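Local coordinates for protein NAD-dependent aldehyde dehydrogenase (Burkholderia multivorans, PDB 5UJU) that probably oxidises aldehydes to the corresponding carboxylic acids, with NAD+ taking up the electrons, at residues R129-R132 with A133-E136; Q161-A164 with L165-V168; A171-Q174 with L175-I178; Q524-A527 with F528-H532. All coordinates share one frame; numbering follows the deposited sequence. Where two conformers were deposited one is given.

Contact 1 of 4, residues R129-R132 with A133-E136; sequences RLNR and ASFE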
loop_
_atom_site.group_PDB
_atom_site.type_symbol
_atom_site.label_atom_id
_atom_site.label_comp_id
_atom_site.label_asym_id
_atom_site.label_seq_id
_atom_site.Cartn_x
_atom_site.Cartn_y
_atom_site.Cartn_z
ATOM N N ARG A 129 15.079 8.597 23.835
ATOM C CA ARG A 129 15.841 9.826 24.018
ATOM C C ARG A 129 15.008 11.053 23.663
ATOM O O ARG A 129 15.165 12.113 24.277
ATOM C CB ARG A 129 17.118 9.777 23.184
ATOM C CG ARG A 129 18.010 8.579 23.525
ATOM C CD ARG A 129 19.449 8.776 23.077
ATOM N NE ARG A 129 20.242 7.565 23.285
ATOM C CZ ARG A 129 21.522 7.440 22.953
ATOM N NH1 ARG A 129 22.177 8.461 22.401
ATOM N NH2 ARG A 129 22.148 6.297 23.177
ATOM N N LEU A 130 14.141 10.940 22.666
ATOM C CA LEU A 130 13.258 12.058 22.368
ATOM C C LEU A 130 12.366 12.368 23.564
ATOM O O LEU A 130 12.189 13.537 23.922
ATOM C CB LEU A 130 12.426 11.753 21.129
ATOM C CG LEU A 130 13.166 11.666 19.792
ATOM C CD1 LEU A 130 12.184 11.232 18.716
ATOM C CD2 LEU A 130 13.769 13.012 19.446
ATOM N N ASN A 131 11.848 11.329 24.237
ATOM C CA ASN A 131 11.043 11.567 25.434
ATOM C C ASN A 131 11.844 12.311 26.496
ATOM O O ASN A 131 11.331 13.243 27.126
ATOM C CB ASN A 131 10.502 10.257 26.005
ATOM C CG ASN A 131 9.544 10.489 27.155
ATOM O OD1 ASN A 131 9.743 9.987 28.254
ATOM N ND2 ASN A 131 8.484 11.246 26.897
ATOM N N ARG A 132 13.111 11.924 26.705
ATOM C CA ARG A 132 13.927 12.643 27.680
ATOM C C ARG A 132 14.164 14.093 27.286
ATOM O O ARG A 132 14.417 14.920 28.166
ATOM C CB ARG A 132 15.278 11.953 27.892
ATOM C CG ARG A 132 15.188 10.618 28.606
ATOM C CD ARG A 132 16.574 10.152 29.051
ATOM N NE ARG A 132 17.214 9.315 28.037
ATOM C CZ ARG A 132 16.983 8.017 27.877
ATOM N NH1 ARG A 132 16.122 7.389 28.671
ATOM N NH2 ARG A 132 17.614 7.346 26.922
ATOM N N ALA A 133 14.094 14.419 25.995
ATOM C CA ALA A 133 14.251 15.785 25.507
ATOM C C ALA A 133 12.915 16.512 25.354
ATOM O O ALA A 133 12.859 17.542 24.666
ATOM C CB ALA A 133 14.993 15.786 24.163
ATOM N N SER A 134 11.851 16.016 25.996
ATOM C CA SER A 134 10.509 16.528 25.721
ATOM C C SER A 134 10.390 18.004 26.057
ATOM O O SER A 134 9.684 18.745 25.363
ATOM C CB SER A 134 9.458 15.730 26.495
ATOM O OG SER A 134 9.240 14.466 25.900
ATOM N N PHE A 135 11.044 18.450 27.132
ATOM C CA PHE A 135 10.946 19.859 27.499
ATOM C C PHE A 135 11.659 20.740 26.481
ATOM O O PHE A 135 11.127 21.775 26.076
ATOM C CB PHE A 135 11.496 20.083 28.902
ATOM C CG PHE A 135 10.518 19.739 29.988
ATOM C CD1 PHE A 135 9.470 20.598 30.291
ATOM C CD2 PHE A 135 10.649 18.563 30.712
ATOM C CE1 PHE A 135 8.561 20.287 31.286
ATOM C CE2 PHE A 135 9.754 18.250 31.713
ATOM C CZ PHE A 135 8.705 19.110 31.997
ATOM N N GLU A 136 12.874 20.352 26.066
ATOM C CA GLU A 136 13.571 21.103 25.024
ATOM C C GLU A 136 12.753 21.154 23.739
ATOM O O GLU A 136 12.645 22.206 23.097
ATOM C CB GLU A 136 14.937 20.471 24.750
ATOM C CG GLU A 136 15.640 21.048 23.543
ATOM C CD GLU A 136 16.926 20.294 23.183
ATOM O OE1 GLU A 136 17.196 19.251 23.795
ATOM O OE2 GLU A 136 17.657 20.764 22.299
HETATM O O HOH W 1 14.022 18.032 27.768
#
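R129 to R132 and A133 to E136 meet where one helix gives way to the next. The N-H of A133 still reaches back to R129 O, at 3.1 Å, in the last helical bond of this run. It also lies near L130 O, but that bond is weak. A133 then leaves helical torsions and serves as the N-cap residue of the following helix. S134 N turns to N131 O instead, at 3.0 Å, and approaches from above the carbonyl plane. The motif is a one-residue break between helices 97-132 and 134-145, in the helical part of this aldehyde dehydrogenase. The S134 side chain adds a second bond across the break. Its chi1 of -75° sets OG beside its own backbone N, and OG donates to N131 O at 2.7 Å. One carbonyl oxygen therefore takes two bonds from the same serine. S134 OG is also bonded to Q161 NE2. The N131 amide is held from outside, with ND2 bonded to Q161 OE1 and to Y46 OH. Water 1 bridges the junction, donating to R132 O at 3.2 Å and accepting from E136 N at 3.1 Å.

Contact 2 of 4, residues Q161-A164 with L165-V168; sequences QDRA and LEAV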
loop_
_atom_site.group_PDB
_atom_site.type_symbol
_atom_site.label_atom_id
_atom_site.label_comp_id
_atom_site.label_asym_id
_atom_site.label_seq_id
_atom_site.Cartn_x
_atom_site.Cartn_y
_atom_site.Cartn_z
ATOM N N GLN A 161 5.558 11.197 20.195
ATOM C CA GLN A 161 6.328 9.988 20.455
ATOM C C GLN A 161 5.426 8.755 20.485
ATOM O O GLN A 161 5.799 7.696 19.968
ATOM C CB GLN A 161 7.105 10.168 21.761
ATOM C CG GLN A 161 8.138 11.297 21.672
ATOM C CD GLN A 161 8.354 12.012 22.981
ATOM O OE1 GLN A 161 7.916 11.549 24.035
ATOM N NE2 GLN A 161 9.045 13.148 22.927
ATOM N N ASP A 162 4.216 8.890 21.047
ATOM C CA ASP A 162 3.212 7.826 20.941
ATOM C C ASP A 162 2.966 7.429 19.485
ATOM O O ASP A 162 2.957 6.242 19.140
ATOM C CB ASP A 162 1.890 8.273 21.577
ATOM C CG ASP A 162 1.915 8.271 23.091
ATOM O OD1 ASP A 162 2.764 7.577 23.688
ATOM O OD2 ASP A 162 1.064 8.977 23.686
ATOM N N ARG A 163 2.732 8.417 18.621
ATOM C CA ARG A 163 2.415 8.131 17.221
ATOM C C ARG A 163 3.617 7.549 16.490
ATOM O O ARG A 163 3.461 6.724 15.582
ATOM C CB ARG A 163 1.915 9.402 16.517
ATOM C CG ARG A 163 0.484 9.842 16.908
ATOM C CD ARG A 163 -0.570 8.857 16.389
ATOM N NE ARG A 163 -1.940 9.243 16.761
ATOM C CZ ARG A 163 -3.042 8.580 16.398
ATOM N NH1 ARG A 163 -2.958 7.474 15.659
ATOM N NH2 ARG A 163 -4.242 9.016 16.784
ATOM N N ALA A 164 4.823 8.005 16.833
ATOM C CA ALA A 164 6.025 7.378 16.287
ATOM C C ALA A 164 6.105 5.915 16.711
ATOM O O ALA A 164 6.314 5.026 15.882
ATOM C CB ALA A 164 7.268 8.150 16.737
ATOM N N LEU A 165 5.880 5.645 18.000
ATOM C CA LEU A 165 5.960 4.277 18.501
ATOM C C LEU A 165 4.890 3.397 17.870
ATOM O O LEU A 165 5.136 2.224 17.554
ATOM C CB LEU A 165 5.800 4.281 20.021
ATOM C CG LEU A 165 5.895 2.884 20.650
ATOM C CD1 LEU A 165 7.320 2.456 20.736
ATOM C CD2 LEU A 165 5.254 2.830 22.012
ATOM N N GLU A 166 3.700 3.960 17.663
ATOM C CA GLU A 166 2.641 3.265 16.942
ATOM C C GLU A 166 3.096 2.848 15.549
ATOM O O GLU A 166 2.861 1.713 15.121
ATOM C CB GLU A 166 1.412 4.173 16.867
ATOM C CG GLU A 166 0.233 3.565 16.164
ATOM C CD GLU A 166 -0.942 4.534 16.133
ATOM O OE1 GLU A 166 -0.750 5.670 15.651
ATOM O OE2 GLU A 166 -2.034 4.154 16.592
ATOM N N ALA A 167 3.751 3.759 14.825
ATOM C CA ALA A 167 4.243 3.431 13.493
ATOM C C ALA A 167 5.289 2.312 13.546
ATOM O O ALA A 167 5.289 1.415 12.695
ATOM C CB ALA A 167 4.815 4.681 12.830
ATOM N N VAL A 168 6.187 2.356 14.537
ATOM C CA VAL A 168 7.192 1.304 14.686
ATOM C C VAL A 168 6.517 -0.030 14.976
ATOM O O VAL A 168 6.900 -1.072 14.426
ATOM C CB VAL A 168 8.199 1.679 15.791
ATOM C CG1 VAL A 168 9.126 0.509 16.091
ATOM C CG2 VAL A 168 9.005 2.901 15.387
HETATM O O HOH W 2 1.076 6.808 13.885
#
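An i to i+3 salt bridge on helix 158-175 joins R163 to E166; the helix packs on helices 97-132 and 217-230 of this aldehyde dehydrogenase. The backbone beneath is regular alpha-helix. L165 N bonds to Q161 O at 2.8 Å, and E166 N, A167 N and V168 N follow with D162 O, R163 O and A164 O. Both charged side chains leave the same flank of the helix and lie side by side, pointing the same way. The R163 chain bends at chi2 (-69°), which turns it along the helix toward E166. E166 is extended as far as CD. R163 NH1 meets E166 OE1 at 2.9 Å, on the syn lone pair of that oxygen. OE1 sits 23° out of the guanidinium plane, and the two flat groups are turned 55° against each other. The same oxygen packs against R163 CD, at 3.3 Å. Both groups have further partners in the loop 524-532: E166 OE2 accepts from F528 N, and R163 NH2 donates to D530 O. A164 and V168 face helix 217-230, where both touch F226. L165 packs on L124 and L127 of helix 97-132. The pair is buried, and a water lies beside it. Water 2 donates to E166 OE1 at 2.8 Å and to R163 O at 2.9 Å, tying the carboxylate to the helix backbone.

Contact 3 of 4, residues A171-Q174 with L175-I178; sequences AWDQ and LRRI
L175 continues the helix with its N-H bonded to A171 O, at 2.9 Å. Its CB rests against W172 CE3. R176 comes next, and its N-H closes a last helical bond to W172 O. Its CB sits over the six-membered ring of W172, 3.8 Å from the centroid, in a CH-pi contact. A chi1 of 71° puts R176 CG between its own N and carbonyl carbon, and the chain runs back across the helix end to D173. NE and NH2 then grip one oxygen, D173 OD1, side-on at 3.1 and 3.0 Å. The guanidinium and carboxylate are nearly coplanar, 21° apart. R177 was modelled in two conformers, and the following holds for one of them. Its NE donates to D173 O at 2.8 Å, while NH2 makes a weak bond to D173 OD2. D173 thus links both arginines in a salt-bridge network. The amide NE2 of Q174 lies over a face of the R177 guanidinium. R177 N bonds to Q174 O, and I178 ends the type I turn begun at L175, with CD1 3.8 Å from Q174 O. R177 NH1 also forms a salt bridge with D173 of the second subunit, so this helix end takes part in the dimer interface. Helix 18-30 packs on W172, D173 and R176. L175 and I178 lie against strands 191-211 and 554-562.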
loop_
_atom_site.group_PDB
_atom_site.type_symbol
_atom_site.label_atom_id
_atom_site.label_comp_id
_atom_site.label_asym_id
_atom_site.label_seq_id
_atom_site.Cartn_x
_atom_site.Cartn_y
_atom_site.Cartn_z
ATOM N N ALA A 171 5.008 -1.450 11.816
ATOM C CA ALA A 171 6.098 -1.964 10.987
ATOM C C ALA A 171 6.555 -3.328 11.486
ATOM O O ALA A 171 6.565 -4.303 10.732
ATOM C CB ALA A 171 7.267 -0.978 10.972
ATOM N N TRP A 172 6.905 -3.417 12.772
ATOM C CA TRP A 172 7.329 -4.693 13.345
ATOM C C TRP A 172 6.234 -5.753 13.195
ATOM O O TRP A 172 6.525 -6.924 12.927
ATOM C CB TRP A 172 7.712 -4.492 14.815
ATOM C CG TRP A 172 8.015 -5.766 15.565
ATOM C CD1 TRP A 172 7.391 -6.239 16.685
ATOM C CD2 TRP A 172 9.008 -6.740 15.218
ATOM N NE1 TRP A 172 7.946 -7.445 17.067
ATOM C CE2 TRP A 172 8.941 -7.770 16.182
ATOM C CE3 TRP A 172 9.960 -6.832 14.194
ATOM C CZ2 TRP A 172 9.787 -8.880 16.151
ATOM C CZ3 TRP A 172 10.798 -7.945 14.158
ATOM C CH2 TRP A 172 10.698 -8.953 15.130
ATOM N N ASP A 173 4.963 -5.354 13.322
ATOM C CA ASP A 173 3.868 -6.311 13.184
ATOM C C ASP A 173 3.905 -7.022 11.827
ATOM O O ASP A 173 3.630 -8.222 11.741
ATOM C CB ASP A 173 2.537 -5.586 13.373
ATOM C CG ASP A 173 1.382 -6.534 13.669
ATOM O OD1 ASP A 173 1.606 -7.631 14.220
ATOM O OD2 ASP A 173 0.239 -6.161 13.357
ATOM N N GLN A 174 4.239 -6.295 10.756
ATOM C CA GLN A 174 4.414 -6.902 9.436
ATOM C C GLN A 174 5.738 -7.660 9.323
ATOM O O GLN A 174 5.789 -8.748 8.739
ATOM C CB GLN A 174 4.367 -5.833 8.340
ATOM C CG GLN A 174 3.071 -5.093 8.205
ATOM C CD GLN A 174 1.934 -6.059 7.968
ATOM O OE1 GLN A 174 2.119 -7.106 7.338
ATOM N NE2 GLN A 174 0.756 -5.714 8.437
ATOM N N LEU A 175 6.827 -7.067 9.806
ATOM C CA LEU A 175 8.143 -7.684 9.623
ATOM C C LEU A 175 8.233 -9.031 10.336
ATOM O O LEU A 175 8.837 -9.977 9.820
ATOM C CB LEU A 175 9.243 -6.736 10.108
ATOM C CG LEU A 175 9.410 -5.420 9.340
ATOM C CD1 LEU A 175 10.335 -4.442 10.072
ATOM C CD2 LEU A 175 9.905 -5.673 7.923
ATOM N N ARG A 176 7.645 -9.139 11.529
ATOM C CA ARG A 176 7.772 -10.368 12.297
ATOM C C ARG A 176 7.038 -11.545 11.670
ATOM O O ARG A 176 7.276 -12.680 12.088
ATOM C CB ARG A 176 7.273 -10.158 13.720
ATOM C CG ARG A 176 5.777 -10.014 13.811
ATOM C CD ARG A 176 5.383 -9.540 15.184
ATOM N NE ARG A 176 3.939 -9.390 15.302
ATOM C CZ ARG A 176 3.172 -10.138 16.087
ATOM N NH1 ARG A 176 3.717 -11.085 16.840
ATOM N NH2 ARG A 176 1.863 -9.916 16.139
ATOM N N ARG A 177 6.164 -11.317 10.687
ATOM C CA ARG A 177 5.403 -12.381 10.043
ATOM C C ARG A 177 6.172 -13.070 8.924
ATOM O O ARG A 177 5.645 -14.005 8.314
ATOM C CB ARG A 177 4.092 -11.833 9.467
ATOM C CG ARG A 177 3.262 -11.010 10.428
ATOM C CD ARG A 177 1.964 -10.558 9.774
ATOM N NE ARG A 177 1.435 -9.337 10.376
ATOM C CZ ARG A 177 0.251 -8.812 10.075
ATOM N NH1 ARG A 177 -0.533 -9.406 9.183
ATOM N NH2 ARG A 177 -0.150 -7.694 10.661
ATOM N N ILE A 178 7.391 -12.634 8.635
ATOM C CA ILE A 178 8.143 -13.105 7.481
ATOM C C ILE A 178 9.299 -13.957 7.999
ATOM O O ILE A 178 10.185 -13.429 8.685
ATOM C CB ILE A 178 8.651 -11.930 6.634
ATOM C CG1 ILE A 178 7.468 -11.124 6.095
ATOM C CG2 ILE A 178 9.556 -12.417 5.497
ATOM C CD1 ILE A 178 7.847 -9.745 5.642
#

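Contact 4 of 4, residues Q524-A527 with F528-H532; sequences QSAA and FSDFH. With EDO (1,2-ethanediol), chain G.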
loop_
_atom_site.group_PDB
_atom_site.type_symbol
_atom_site.label_atom_id
_atom_site.label_comp_id
_atom_site.label_asym_id
_atom_site.label_seq_id
_atom_site.Cartn_x
_atom_site.Cartn_y
_atom_site.Cartn_z
ATOM N N GLN A 524 -9.256 15.883 19.557
ATOM C CA GLN A 524 -8.298 14.977 20.179
ATOM C C GLN A 524 -8.346 13.580 19.571
ATOM O O GLN A 524 -9.404 13.086 19.167
ATOM C CB GLN A 524 -8.561 14.876 21.680
ATOM C CG GLN A 524 -8.402 16.186 22.419
ATOM C CD GLN A 524 -8.886 16.104 23.851
ATOM O OE1 GLN A 524 -9.951 15.551 24.134
ATOM N NE2 GLN A 524 -8.085 16.630 24.769
ATOM N N SER A 525 -7.174 12.941 19.508
ATOM C CA SER A 525 -7.113 11.538 19.126
ATOM C C SER A 525 -5.951 10.887 19.863
ATOM O O SER A 525 -4.902 11.507 20.067
ATOM C CB SER A 525 -6.974 11.344 17.602
ATOM O OG SER A 525 -5.674 11.649 17.124
ATOM N N ALA A 526 -6.141 9.629 20.240
ATOM C CA ALA A 526 -5.152 8.876 21.000
ATOM C C ALA A 526 -4.519 7.825 20.105
ATOM O O ALA A 526 -5.231 7.073 19.424
ATOM C CB ALA A 526 -5.783 8.215 22.227
ATOM N N ALA A 527 -3.185 7.791 20.089
ATOM C CA ALA A 527 -2.476 6.691 19.445
ATOM C C ALA A 527 -2.935 5.357 20.035
ATOM O O ALA A 527 -3.399 5.292 21.179
ATOM C CB ALA A 527 -0.949 6.843 19.633
ATOM N N PHE A 528 -2.815 4.291 19.239
ATOM C CA PHE A 528 -3.149 2.912 19.607
ATOM C C PHE A 528 -4.648 2.710 19.808
ATOM O O PHE A 528 -5.059 1.700 20.397
ATOM C CB PHE A 528 -2.412 2.437 20.869
ATOM C CG PHE A 528 -0.925 2.684 20.838
ATOM C CD1 PHE A 528 -0.086 1.878 20.082
ATOM C CD2 PHE A 528 -0.370 3.725 21.575
ATOM C CE1 PHE A 528 1.280 2.102 20.060
ATOM C CE2 PHE A 528 0.987 3.967 21.549
ATOM C CZ PHE A 528 1.817 3.150 20.796
ATOM N N SER A 529 -5.477 3.665 19.395
ATOM C CA SER A 529 -6.920 3.465 19.458
ATOM C C SER A 529 -7.611 4.212 18.316
ATOM O O SER A 529 -8.392 3.614 17.564
ATOM C CB SER A 529 -7.461 3.901 20.820
ATOM O OG SER A 529 -8.861 3.657 20.927
ATOM N N ASP A 530 -7.299 5.500 18.144
ATOM C CA ASP A 530 -7.950 6.335 17.140
ATOM C C ASP A 530 -7.100 6.389 15.873
ATOM O O ASP A 530 -5.957 6.857 15.906
ATOM C CB ASP A 530 -8.186 7.746 17.681
ATOM C CG ASP A 530 -8.994 7.748 18.976
ATOM O OD1 ASP A 530 -9.975 6.976 19.083
ATOM O OD2 ASP A 530 -8.642 8.516 19.893
ATOM N N PHE A 531 -7.668 5.927 14.759
ATOM C CA PHE A 531 -7.064 6.168 13.457
ATOM C C PHE A 531 -7.200 7.643 13.115
ATOM O O PHE A 531 -8.312 8.187 13.110
ATOM C CB PHE A 531 -7.741 5.319 12.382
ATOM C CG PHE A 531 -7.597 3.839 12.597
ATOM C CD1 PHE A 531 -6.396 3.200 12.320
ATOM C CD2 PHE A 531 -8.669 3.090 13.077
ATOM C CE1 PHE A 531 -6.259 1.839 12.520
ATOM C CE2 PHE A 531 -8.544 1.732 13.277
ATOM C CZ PHE A 531 -7.335 1.102 12.998
ATOM N N HIS A 532 -6.076 8.291 12.825
ATOM C CA HIS A 532 -6.071 9.687 12.405
ATOM C C HIS A 532 -6.215 9.731 10.884
ATOM O O HIS A 532 -5.288 9.361 10.150
ATOM C CB HIS A 532 -4.794 10.380 12.862
ATOM C CG HIS A 532 -4.678 11.792 12.390
ATOM N ND1 HIS A 532 -5.364 12.831 12.983
ATOM C CD2 HIS A 532 -3.964 12.340 11.378
ATOM C CE1 HIS A 532 -5.076 13.958 12.358
ATOM N NE2 HIS A 532 -4.225 13.690 11.381
HETATM C C1 EDO G . -9.771 10.557 23.104
HETATM O O1 EDO G . -8.867 11.200 22.205
HETATM C C2 EDO G . -9.919 9.079 22.759
HETATM O O2 EDO G . -10.549 8.890 21.480
#
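D530 folds back onto S525 and A526, four to five residues before it in a loop without helix or strand. Its CB touches S525 CB at 3.8 Å and lies 3.5 Å from A526 O. With CG beside the backbone N (chi1 -56°), OD2 comes to lie next to A526 N. OD2 takes the N-H of A526 at 2.8 Å. The bond is nearly straight, 167°, and arrives on the anti side of the oxygen, slightly out of the carboxylate plane. OD2 also accepts O2 of a 1,2-ethanediol, probably from the crystallisation liquor, at an unusually short and doubtful 2.5 Å. OD1 forms a salt bridge with K198 of the second subunit, which also bonds to the diol. The backbone answers in the other direction: D530 N donates to A526 O at 2.9 Å. A526 is therefore held at both N and O by one residue. S529 N adds a weak bond to the same carbonyl. F528 has positive phi (68°), which helps the chain reverse, and its CD2 rests on A527 CB at 3.7 Å. Its ring meets W34 edge-to-face. S529 O bonds to Y200 of the second subunit, and W184 of that subunit packs on A526 and S529. The D530 N to A526 O bond, from residue i+4 back to i, defines an alpha-turn, closed a second time by an aspartate and placed at the dimer interface.

The contacts follow one another along the chain, and all belong to the aldehyde dehydrogenase fold. Contact 1 is the helix junction between 97-132 and 134-145. Contacts 2 and 3 share helix 158-175, their centres about 15 Å apart; contact 2 lies near its middle, contact 3 at its C-terminal end and in the turn that follows. Contact 4 comes much later in sequence, yet its centre is only about 11 Å from that of contact 2. Contact 2 touches contact 1 through Q161 and contact 4 through R163 and E166. Helix 158-175 thus joins the helix junction to a late loop. Contacts 3 and 4, about 21 Å apart between centres, both reach the second subunit, so the dimer interface meets this region at two places.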